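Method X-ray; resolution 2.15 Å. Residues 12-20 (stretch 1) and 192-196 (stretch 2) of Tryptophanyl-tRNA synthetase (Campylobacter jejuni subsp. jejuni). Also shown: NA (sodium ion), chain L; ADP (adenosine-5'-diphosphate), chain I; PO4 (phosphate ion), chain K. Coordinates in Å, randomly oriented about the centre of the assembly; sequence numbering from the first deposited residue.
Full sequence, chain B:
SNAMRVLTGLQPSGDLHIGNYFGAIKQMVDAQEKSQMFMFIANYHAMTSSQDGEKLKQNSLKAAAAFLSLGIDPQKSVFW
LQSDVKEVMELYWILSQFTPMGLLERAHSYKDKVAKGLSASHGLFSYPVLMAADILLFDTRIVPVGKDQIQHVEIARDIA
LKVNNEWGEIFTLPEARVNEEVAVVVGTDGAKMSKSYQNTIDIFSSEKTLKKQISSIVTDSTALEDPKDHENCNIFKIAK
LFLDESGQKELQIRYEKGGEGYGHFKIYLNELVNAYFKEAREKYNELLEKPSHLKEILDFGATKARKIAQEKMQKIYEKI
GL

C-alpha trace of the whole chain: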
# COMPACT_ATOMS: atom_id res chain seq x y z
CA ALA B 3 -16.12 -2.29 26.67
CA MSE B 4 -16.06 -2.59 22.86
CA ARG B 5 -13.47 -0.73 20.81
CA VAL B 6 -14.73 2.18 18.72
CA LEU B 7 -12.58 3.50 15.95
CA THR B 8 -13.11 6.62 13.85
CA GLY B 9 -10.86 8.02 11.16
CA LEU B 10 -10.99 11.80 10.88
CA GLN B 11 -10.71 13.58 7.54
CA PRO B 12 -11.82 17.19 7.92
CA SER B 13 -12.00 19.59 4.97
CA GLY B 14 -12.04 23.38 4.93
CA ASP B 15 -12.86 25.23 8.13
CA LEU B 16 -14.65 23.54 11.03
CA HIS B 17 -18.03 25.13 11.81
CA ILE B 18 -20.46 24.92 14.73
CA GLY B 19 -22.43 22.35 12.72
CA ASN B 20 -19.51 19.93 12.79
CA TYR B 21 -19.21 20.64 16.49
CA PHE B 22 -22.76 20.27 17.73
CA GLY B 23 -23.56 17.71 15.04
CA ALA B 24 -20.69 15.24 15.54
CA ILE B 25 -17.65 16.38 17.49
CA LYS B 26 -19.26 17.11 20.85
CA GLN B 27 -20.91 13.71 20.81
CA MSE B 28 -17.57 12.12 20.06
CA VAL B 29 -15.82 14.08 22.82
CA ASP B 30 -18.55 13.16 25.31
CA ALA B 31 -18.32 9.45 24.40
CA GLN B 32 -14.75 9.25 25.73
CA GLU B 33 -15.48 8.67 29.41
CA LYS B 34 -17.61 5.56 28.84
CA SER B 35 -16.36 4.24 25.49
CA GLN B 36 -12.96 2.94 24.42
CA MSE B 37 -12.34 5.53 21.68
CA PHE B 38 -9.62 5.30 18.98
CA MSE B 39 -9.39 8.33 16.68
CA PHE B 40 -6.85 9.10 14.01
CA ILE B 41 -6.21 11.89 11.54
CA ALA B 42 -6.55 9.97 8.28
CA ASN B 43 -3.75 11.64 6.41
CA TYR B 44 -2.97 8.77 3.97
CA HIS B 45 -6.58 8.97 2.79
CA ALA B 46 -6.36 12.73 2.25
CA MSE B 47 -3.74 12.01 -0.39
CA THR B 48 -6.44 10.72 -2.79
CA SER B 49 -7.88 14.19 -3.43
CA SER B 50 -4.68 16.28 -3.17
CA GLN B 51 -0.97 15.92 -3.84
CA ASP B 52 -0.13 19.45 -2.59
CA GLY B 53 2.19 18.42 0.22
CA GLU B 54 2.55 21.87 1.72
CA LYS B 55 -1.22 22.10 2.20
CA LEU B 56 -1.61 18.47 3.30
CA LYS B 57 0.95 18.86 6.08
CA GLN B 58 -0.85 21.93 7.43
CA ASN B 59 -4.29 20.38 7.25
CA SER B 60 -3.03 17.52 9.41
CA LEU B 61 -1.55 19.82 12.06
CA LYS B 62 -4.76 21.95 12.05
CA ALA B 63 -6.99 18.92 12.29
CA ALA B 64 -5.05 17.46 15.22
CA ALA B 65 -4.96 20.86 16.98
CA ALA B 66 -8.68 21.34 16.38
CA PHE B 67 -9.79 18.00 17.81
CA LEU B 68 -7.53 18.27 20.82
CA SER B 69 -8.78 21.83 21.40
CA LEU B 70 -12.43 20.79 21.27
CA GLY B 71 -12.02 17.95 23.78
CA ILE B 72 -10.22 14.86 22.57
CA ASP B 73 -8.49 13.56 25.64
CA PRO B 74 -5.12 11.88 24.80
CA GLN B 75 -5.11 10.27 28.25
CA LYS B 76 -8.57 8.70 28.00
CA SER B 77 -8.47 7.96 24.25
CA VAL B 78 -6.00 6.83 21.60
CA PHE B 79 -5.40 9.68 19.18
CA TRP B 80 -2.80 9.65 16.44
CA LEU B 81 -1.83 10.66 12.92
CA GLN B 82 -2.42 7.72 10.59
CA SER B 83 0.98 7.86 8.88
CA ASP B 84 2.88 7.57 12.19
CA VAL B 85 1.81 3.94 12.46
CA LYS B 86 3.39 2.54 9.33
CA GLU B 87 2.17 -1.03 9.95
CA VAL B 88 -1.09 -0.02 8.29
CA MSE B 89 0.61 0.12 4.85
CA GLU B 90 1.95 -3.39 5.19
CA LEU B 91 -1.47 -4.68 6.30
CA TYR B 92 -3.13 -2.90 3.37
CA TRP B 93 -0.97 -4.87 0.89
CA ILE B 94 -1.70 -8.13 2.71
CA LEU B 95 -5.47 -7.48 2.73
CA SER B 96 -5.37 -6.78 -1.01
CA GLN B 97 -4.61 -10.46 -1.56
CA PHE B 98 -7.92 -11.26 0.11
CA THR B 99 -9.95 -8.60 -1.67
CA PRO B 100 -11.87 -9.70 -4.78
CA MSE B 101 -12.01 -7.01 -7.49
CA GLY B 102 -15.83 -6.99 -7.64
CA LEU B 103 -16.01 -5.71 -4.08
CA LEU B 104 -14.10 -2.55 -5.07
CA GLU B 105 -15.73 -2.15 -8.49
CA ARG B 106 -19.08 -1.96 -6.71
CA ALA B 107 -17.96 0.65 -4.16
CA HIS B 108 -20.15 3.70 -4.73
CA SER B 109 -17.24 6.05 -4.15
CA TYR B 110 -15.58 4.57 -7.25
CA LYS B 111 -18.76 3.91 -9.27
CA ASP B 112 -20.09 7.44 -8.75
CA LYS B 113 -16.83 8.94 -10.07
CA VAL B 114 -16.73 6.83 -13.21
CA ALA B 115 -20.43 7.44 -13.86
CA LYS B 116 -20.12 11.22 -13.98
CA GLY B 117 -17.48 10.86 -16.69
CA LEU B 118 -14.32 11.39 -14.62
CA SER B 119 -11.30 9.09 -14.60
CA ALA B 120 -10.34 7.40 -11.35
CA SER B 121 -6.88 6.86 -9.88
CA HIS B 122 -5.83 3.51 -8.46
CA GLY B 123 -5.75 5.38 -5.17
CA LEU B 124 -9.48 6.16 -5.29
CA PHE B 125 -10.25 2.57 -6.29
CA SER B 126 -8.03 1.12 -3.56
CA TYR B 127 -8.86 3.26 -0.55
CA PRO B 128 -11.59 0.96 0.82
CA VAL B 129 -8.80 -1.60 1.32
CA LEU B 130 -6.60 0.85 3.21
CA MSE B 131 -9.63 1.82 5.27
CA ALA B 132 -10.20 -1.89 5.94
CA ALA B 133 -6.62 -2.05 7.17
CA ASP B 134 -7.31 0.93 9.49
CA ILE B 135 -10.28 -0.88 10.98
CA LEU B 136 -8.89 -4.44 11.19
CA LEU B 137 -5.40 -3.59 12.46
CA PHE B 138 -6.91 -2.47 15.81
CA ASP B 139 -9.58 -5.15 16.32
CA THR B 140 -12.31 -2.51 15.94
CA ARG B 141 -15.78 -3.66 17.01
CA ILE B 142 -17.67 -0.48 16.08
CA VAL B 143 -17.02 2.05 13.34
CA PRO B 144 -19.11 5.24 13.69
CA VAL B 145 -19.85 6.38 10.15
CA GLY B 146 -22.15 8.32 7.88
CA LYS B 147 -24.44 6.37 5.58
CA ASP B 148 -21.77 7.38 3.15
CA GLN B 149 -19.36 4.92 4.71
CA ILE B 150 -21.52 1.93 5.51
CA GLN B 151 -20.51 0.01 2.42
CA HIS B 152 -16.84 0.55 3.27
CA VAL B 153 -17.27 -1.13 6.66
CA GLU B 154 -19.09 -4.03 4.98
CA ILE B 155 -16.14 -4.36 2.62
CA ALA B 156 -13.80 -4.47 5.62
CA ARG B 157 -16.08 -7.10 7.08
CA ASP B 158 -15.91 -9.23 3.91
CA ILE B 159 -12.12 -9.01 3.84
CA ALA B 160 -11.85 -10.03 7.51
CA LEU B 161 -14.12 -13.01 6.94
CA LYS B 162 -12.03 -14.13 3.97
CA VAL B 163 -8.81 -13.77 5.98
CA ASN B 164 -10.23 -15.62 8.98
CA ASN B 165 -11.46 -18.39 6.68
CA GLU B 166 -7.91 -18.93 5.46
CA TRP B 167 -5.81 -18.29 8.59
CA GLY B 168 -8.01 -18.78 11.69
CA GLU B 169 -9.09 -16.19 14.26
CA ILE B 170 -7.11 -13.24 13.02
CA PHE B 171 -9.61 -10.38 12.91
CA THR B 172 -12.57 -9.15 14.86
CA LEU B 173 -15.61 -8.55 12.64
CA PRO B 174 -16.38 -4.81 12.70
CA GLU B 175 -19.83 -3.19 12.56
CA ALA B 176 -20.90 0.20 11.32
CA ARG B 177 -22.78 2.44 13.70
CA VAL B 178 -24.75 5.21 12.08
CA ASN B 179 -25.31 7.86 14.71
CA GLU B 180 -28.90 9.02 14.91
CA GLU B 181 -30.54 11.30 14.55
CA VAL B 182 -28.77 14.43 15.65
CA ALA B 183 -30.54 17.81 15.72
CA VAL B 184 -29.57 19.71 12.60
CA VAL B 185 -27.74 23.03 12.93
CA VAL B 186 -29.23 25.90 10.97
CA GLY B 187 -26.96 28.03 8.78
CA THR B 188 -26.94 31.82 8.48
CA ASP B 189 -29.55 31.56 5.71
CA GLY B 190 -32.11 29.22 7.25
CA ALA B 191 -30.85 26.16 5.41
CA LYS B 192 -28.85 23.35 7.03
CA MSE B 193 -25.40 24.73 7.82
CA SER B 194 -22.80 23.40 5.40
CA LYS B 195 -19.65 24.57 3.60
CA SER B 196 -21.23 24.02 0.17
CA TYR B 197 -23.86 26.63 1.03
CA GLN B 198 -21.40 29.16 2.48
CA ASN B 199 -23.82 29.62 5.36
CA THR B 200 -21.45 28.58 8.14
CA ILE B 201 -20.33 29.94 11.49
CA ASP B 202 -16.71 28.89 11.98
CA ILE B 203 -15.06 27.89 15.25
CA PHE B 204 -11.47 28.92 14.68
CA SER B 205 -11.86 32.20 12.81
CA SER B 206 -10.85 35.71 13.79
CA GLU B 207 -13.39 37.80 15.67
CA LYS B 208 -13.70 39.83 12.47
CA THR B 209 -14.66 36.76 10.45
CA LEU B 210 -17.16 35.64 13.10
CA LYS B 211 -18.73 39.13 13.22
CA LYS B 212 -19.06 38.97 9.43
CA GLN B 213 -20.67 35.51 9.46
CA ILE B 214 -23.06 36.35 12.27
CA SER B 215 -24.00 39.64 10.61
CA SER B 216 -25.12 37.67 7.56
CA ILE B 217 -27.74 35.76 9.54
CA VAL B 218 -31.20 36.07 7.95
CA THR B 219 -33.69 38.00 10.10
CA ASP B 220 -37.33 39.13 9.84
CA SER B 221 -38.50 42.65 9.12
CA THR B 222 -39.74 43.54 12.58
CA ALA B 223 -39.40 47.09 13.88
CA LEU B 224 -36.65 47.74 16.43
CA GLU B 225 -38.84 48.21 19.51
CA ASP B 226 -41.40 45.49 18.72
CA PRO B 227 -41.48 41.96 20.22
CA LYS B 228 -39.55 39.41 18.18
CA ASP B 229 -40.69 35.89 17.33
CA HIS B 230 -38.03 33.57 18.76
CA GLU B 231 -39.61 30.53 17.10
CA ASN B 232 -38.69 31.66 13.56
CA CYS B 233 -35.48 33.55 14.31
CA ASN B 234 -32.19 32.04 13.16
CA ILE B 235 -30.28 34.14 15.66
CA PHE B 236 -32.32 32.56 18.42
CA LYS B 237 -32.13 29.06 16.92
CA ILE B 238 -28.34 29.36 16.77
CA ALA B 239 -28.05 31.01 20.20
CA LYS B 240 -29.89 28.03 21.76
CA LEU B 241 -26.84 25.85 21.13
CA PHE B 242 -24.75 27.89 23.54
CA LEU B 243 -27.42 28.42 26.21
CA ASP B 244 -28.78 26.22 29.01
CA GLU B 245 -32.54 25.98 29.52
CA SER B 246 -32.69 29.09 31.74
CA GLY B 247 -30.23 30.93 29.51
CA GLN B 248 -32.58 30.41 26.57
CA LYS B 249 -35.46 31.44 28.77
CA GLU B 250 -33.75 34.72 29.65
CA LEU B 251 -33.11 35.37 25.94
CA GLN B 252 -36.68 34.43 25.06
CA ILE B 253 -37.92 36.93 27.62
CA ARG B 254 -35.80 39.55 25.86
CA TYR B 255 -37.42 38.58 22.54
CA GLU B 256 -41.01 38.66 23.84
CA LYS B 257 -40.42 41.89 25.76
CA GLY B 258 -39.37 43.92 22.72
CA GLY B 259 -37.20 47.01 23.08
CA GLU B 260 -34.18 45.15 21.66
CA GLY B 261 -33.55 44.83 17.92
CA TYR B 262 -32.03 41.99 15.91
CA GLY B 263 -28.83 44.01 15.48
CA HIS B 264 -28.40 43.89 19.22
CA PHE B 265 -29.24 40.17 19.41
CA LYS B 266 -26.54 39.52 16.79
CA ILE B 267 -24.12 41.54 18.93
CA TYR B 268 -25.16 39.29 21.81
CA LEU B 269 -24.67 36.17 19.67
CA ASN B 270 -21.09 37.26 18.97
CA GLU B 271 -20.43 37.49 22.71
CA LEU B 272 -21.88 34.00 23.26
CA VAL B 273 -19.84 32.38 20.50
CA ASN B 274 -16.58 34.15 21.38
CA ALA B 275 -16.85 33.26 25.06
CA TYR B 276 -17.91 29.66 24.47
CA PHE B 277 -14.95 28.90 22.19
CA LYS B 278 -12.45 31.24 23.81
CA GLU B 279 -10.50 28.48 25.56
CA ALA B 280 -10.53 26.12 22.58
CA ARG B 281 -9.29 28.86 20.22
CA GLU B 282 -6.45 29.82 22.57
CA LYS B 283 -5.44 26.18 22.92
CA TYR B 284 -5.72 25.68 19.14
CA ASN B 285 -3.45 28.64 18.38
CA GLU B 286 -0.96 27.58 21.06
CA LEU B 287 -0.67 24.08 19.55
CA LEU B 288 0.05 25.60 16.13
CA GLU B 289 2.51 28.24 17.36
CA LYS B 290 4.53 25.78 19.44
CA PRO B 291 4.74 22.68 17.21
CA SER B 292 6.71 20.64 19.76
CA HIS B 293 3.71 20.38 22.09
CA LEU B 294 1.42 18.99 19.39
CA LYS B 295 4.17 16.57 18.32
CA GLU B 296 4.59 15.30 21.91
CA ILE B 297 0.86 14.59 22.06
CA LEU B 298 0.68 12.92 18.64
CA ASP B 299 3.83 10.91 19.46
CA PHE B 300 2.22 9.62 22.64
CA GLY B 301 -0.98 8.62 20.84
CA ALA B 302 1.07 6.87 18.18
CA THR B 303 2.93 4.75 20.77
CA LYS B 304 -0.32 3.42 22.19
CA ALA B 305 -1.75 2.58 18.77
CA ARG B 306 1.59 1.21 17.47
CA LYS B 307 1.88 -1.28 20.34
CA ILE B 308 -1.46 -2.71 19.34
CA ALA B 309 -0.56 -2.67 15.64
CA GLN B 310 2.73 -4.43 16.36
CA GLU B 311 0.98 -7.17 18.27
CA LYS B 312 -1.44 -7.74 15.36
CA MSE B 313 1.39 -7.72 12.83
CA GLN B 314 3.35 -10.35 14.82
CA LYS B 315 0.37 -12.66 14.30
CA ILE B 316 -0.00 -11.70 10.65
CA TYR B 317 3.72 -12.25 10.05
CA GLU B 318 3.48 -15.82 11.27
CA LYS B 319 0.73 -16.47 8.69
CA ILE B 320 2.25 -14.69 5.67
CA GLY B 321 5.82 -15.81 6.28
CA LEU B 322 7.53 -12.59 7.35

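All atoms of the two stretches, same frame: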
# COMPACT_ATOMS: atom_id res chain seq x y z
N PRO B 12 -11.12 15.91 8.06
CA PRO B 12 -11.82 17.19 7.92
C PRO B 12 -11.45 17.87 6.61
O PRO B 12 -10.39 17.58 6.06
CB PRO B 12 -11.30 18.02 9.11
CG PRO B 12 -10.55 17.06 9.99
CD PRO B 12 -10.06 15.97 9.09
N SER B 13 -12.32 18.74 6.11
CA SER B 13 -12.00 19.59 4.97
C SER B 13 -12.48 21.01 5.23
O SER B 13 -13.49 21.22 5.90
CB SER B 13 -12.60 19.04 3.67
OG SER B 13 -14.02 19.00 3.74
N GLY B 14 -11.73 21.99 4.71
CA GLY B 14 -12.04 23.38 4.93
C GLY B 14 -12.01 23.77 6.40
O GLY B 14 -11.30 23.17 7.20
N ASP B 15 -12.80 24.77 6.75
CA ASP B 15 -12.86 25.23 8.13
C ASP B 15 -13.95 24.51 8.90
O ASP B 15 -15.05 24.29 8.38
CB ASP B 15 -13.06 26.74 8.16
CG ASP B 15 -12.00 27.47 7.38
OD1 ASP B 15 -10.81 27.11 7.55
OD2 ASP B 15 -12.35 28.37 6.59
N LEU B 16 -13.65 24.12 10.14
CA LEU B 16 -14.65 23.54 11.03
C LEU B 16 -15.68 24.57 11.49
O LEU B 16 -15.32 25.67 11.91
CB LEU B 16 -13.97 22.94 12.24
CG LEU B 16 -13.20 21.64 12.02
CD1 LEU B 16 -12.49 21.28 13.29
CD2 LEU B 16 -14.16 20.52 11.58
N HIS B 17 -16.96 24.22 11.39
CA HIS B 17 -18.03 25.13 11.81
C HIS B 17 -18.86 24.56 12.96
O HIS B 17 -18.73 23.39 13.31
CB HIS B 17 -18.91 25.55 10.62
CG HIS B 17 -19.48 24.41 9.84
ND1 HIS B 17 -20.51 23.62 10.31
CD2 HIS B 17 -19.18 23.94 8.61
CE1 HIS B 17 -20.81 22.71 9.41
NE2 HIS B 17 -20.02 22.88 8.37
N ILE B 18 -19.72 25.38 13.56
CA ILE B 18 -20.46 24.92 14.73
C ILE B 18 -21.41 23.76 14.42
O ILE B 18 -21.91 23.10 15.33
CB ILE B 18 -21.20 26.06 15.44
CG1 ILE B 18 -22.20 26.73 14.50
CG2 ILE B 18 -20.19 27.09 15.97
CD1 ILE B 18 -23.14 27.74 15.24
N GLY B 19 -21.65 23.50 13.14
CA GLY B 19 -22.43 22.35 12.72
C GLY B 19 -21.66 21.05 12.89
O GLY B 19 -22.20 20.05 13.35
N ASN B 20 -20.38 21.06 12.52
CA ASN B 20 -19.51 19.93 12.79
C ASN B 20 -19.42 19.68 14.28
O ASN B 20 -19.41 18.54 14.73
CB ASN B 20 -18.10 20.18 12.23
CG ASN B 20 -18.11 20.43 10.74
OD1 ASN B 20 -17.72 21.50 10.28
ND2 ASN B 20 -18.57 19.44 9.97
N LYS B 192 -29.82 24.13 6.27
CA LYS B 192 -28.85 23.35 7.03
C LYS B 192 -27.46 23.92 6.82
O LYS B 192 -27.06 24.13 5.68
CB LYS B 192 -28.88 21.89 6.59
CG LYS B 192 -27.66 21.08 7.01
CD LYS B 192 -27.77 19.62 6.56
CE LYS B 192 -26.57 18.81 7.04
NZ LYS B 192 -26.93 17.37 7.24
N MSE B 193 -26.76 24.19 7.91
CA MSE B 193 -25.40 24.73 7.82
C MSE B 193 -24.49 23.74 7.12
O MSE B 193 -24.44 22.57 7.49
CB MSE B 193 -24.84 25.06 9.20
CG MSE B 193 -23.50 25.77 9.17
SE MSE B 193 -22.79 26.26 10.95
CE MSE B 193 -24.16 27.57 11.47
N SER B 194 -23.80 24.21 6.09
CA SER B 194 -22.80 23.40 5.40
C SER B 194 -21.86 24.30 4.60
O SER B 194 -22.22 25.43 4.25
CB SER B 194 -23.45 22.38 4.46
OG SER B 194 -23.75 22.97 3.21
N LYS B 195 -20.66 23.80 4.33
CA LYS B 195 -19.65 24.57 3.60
C LYS B 195 -20.08 24.86 2.16
O LYS B 195 -19.80 25.93 1.63
CB LYS B 195 -18.29 23.84 3.60
CG LYS B 195 -17.70 23.64 4.99
CD LYS B 195 -16.25 23.20 4.91
CE LYS B 195 -16.12 21.79 4.38
NZ LYS B 195 -16.63 20.82 5.38
N SER B 196 -20.78 23.89 1.56
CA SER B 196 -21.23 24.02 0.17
C SER B 196 -22.13 25.24 -0.00
O SER B 196 -22.10 25.91 -1.04
CB SER B 196 -21.99 22.75 -0.24
OG SER B 196 -21.42 21.59 0.36
NA NA L . -21.02 20.33 2.20
PB ADP I . -20.34 20.20 5.05
O1B ADP I . -20.29 21.60 5.60
O2B ADP I . -19.12 19.81 4.26
O3B ADP I . -21.64 19.80 4.38
PA ADP I . -19.23 18.09 6.58
O1A ADP I . -17.94 18.67 7.10
O2A ADP I . -19.20 17.24 5.33
O3A ADP I . -20.26 19.33 6.40
O5' ADP I . -19.91 17.24 7.77
C5' ADP I . -19.13 16.40 8.62
C4' ADP I . -19.97 15.93 9.80
O4' ADP I . -20.46 17.03 10.56
C3' ADP I . -21.18 15.14 9.32
O3' ADP I . -20.98 13.75 9.63
C2' ADP I . -22.37 15.68 10.09
O2' ADP I . -22.82 14.73 11.06
C1' ADP I . -21.86 16.91 10.83
N9 ADP I . -22.58 18.13 10.37
C8 ADP I . -22.19 18.95 9.38
N7 ADP I . -23.06 19.99 9.21
C5 ADP I . -24.03 19.82 10.13
C6 ADP I . -25.26 20.55 10.50
N6 ADP I . -25.62 21.68 9.84
N1 ADP I . -26.01 20.05 11.51
C2 ADP I . -25.65 18.92 12.17
N3 ADP I . -24.55 18.20 11.88
C4 ADP I . -23.72 18.60 10.89
P PO4 K . -9.05 21.89 2.09
O1 PO4 K . -7.84 21.91 1.17
O2 PO4 K . -8.74 22.76 3.29
O3 PO4 K . -10.24 22.45 1.34
O4 PO4 K . -9.34 20.47 2.51
O HOH W 1 -16.06 21.73 8.06

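No clear direct hydrogen bond joins these two stretches, whose touching residues are at least 174 apart in sequence and which bury 358 Å² between them; the clear polar links run through the ADP and a water. The β-phosphate oxygen O1B of ADP is the clearest case. It accepts from His-17 NE2 at 3.1 Å, with an N-H...acceptor angle of 165°, and from the backbone Lys-195 N at 2.6 Å, with an angle of 159°. One oxygen thus ties the imidazole of the first stretch to the main chain of the second.

One part of the direct contact is packing around His-17. Its CA-to-CB bond points toward the second stretch, and that of Met-193, a selenomethionine, points toward the first, so the two side chains meet. Met-193 CG lies over one face of the ring, 4.2 Å from the centroid of His-17 and 24° off the ring normal, which fits a CH-pi contact. The selenium is also 4.2 Å from that centroid but 47° off the normal, an oblique approach, and Met-193 SE comes within 3.5 Å of His-17 ND1. Near the plane of the ring, Lys-195 CG approaches the edge, 3.9 Å from His-17 CD2. An extended start (chi1 and chi2 both t) followed by an m turn at chi3 carries the Met-193 chain along this surface, where Met-193 SE also meets Ile-18 CG1 at 3.6 Å. A long, apolar, polarizable side chain suits this buried place.

The ring is held from its own side as well. His-17 occupies the N-cap position, and His-17 ND1 accepts a weak capping bond from Gly-19 N (3.1 Å, 129°), leaving NE2 to donate to the phosphate. The backbone His-17 N donates to Asn-20 OD1 at 3.0 Å with a nearly linear angle of 179°, while Asn-20 ND2 donates to ADP O1A at 3.0 Å and to ADP O4' at 3.1 Å. Both ends of the amide are therefore used. Gly-19 suits its position because an ideal CB would fall 2.8 Å from His-17 ND1, a clash.

Lys-195 forms the second area of contact, with 93 Å² covered. Its CA-to-CB bond points sideways, but its end comes nearer: with chi3 at m, Lys-195 CE lies 3.1 Å from Ser-13 O, and chi4, also m, sets the direction of NZ. Gly-14 leaves room for this chain: an ideal CB there would lie 2.9 Å from Lys-195 CD, and its phi of 60° itself favours glycine. The ammonium Lys-195 NZ donates to ADP O2B at 2.9 Å and to water 1 at 2.9 Å. That water in turn lies 2.8 Å from both Asp-15 O and Asn-20 OD1, with geometry suited to donation to each, and so links the lysine to the first stretch.

On the second stretch, Met-193 O accepts from ADP N6 at 2.8 Å, fixing the adenine. Ser-196 OG coordinates the sodium ion NA at 2.3 Å, and ADP O3B coordinates the same NA at 2.3 Å.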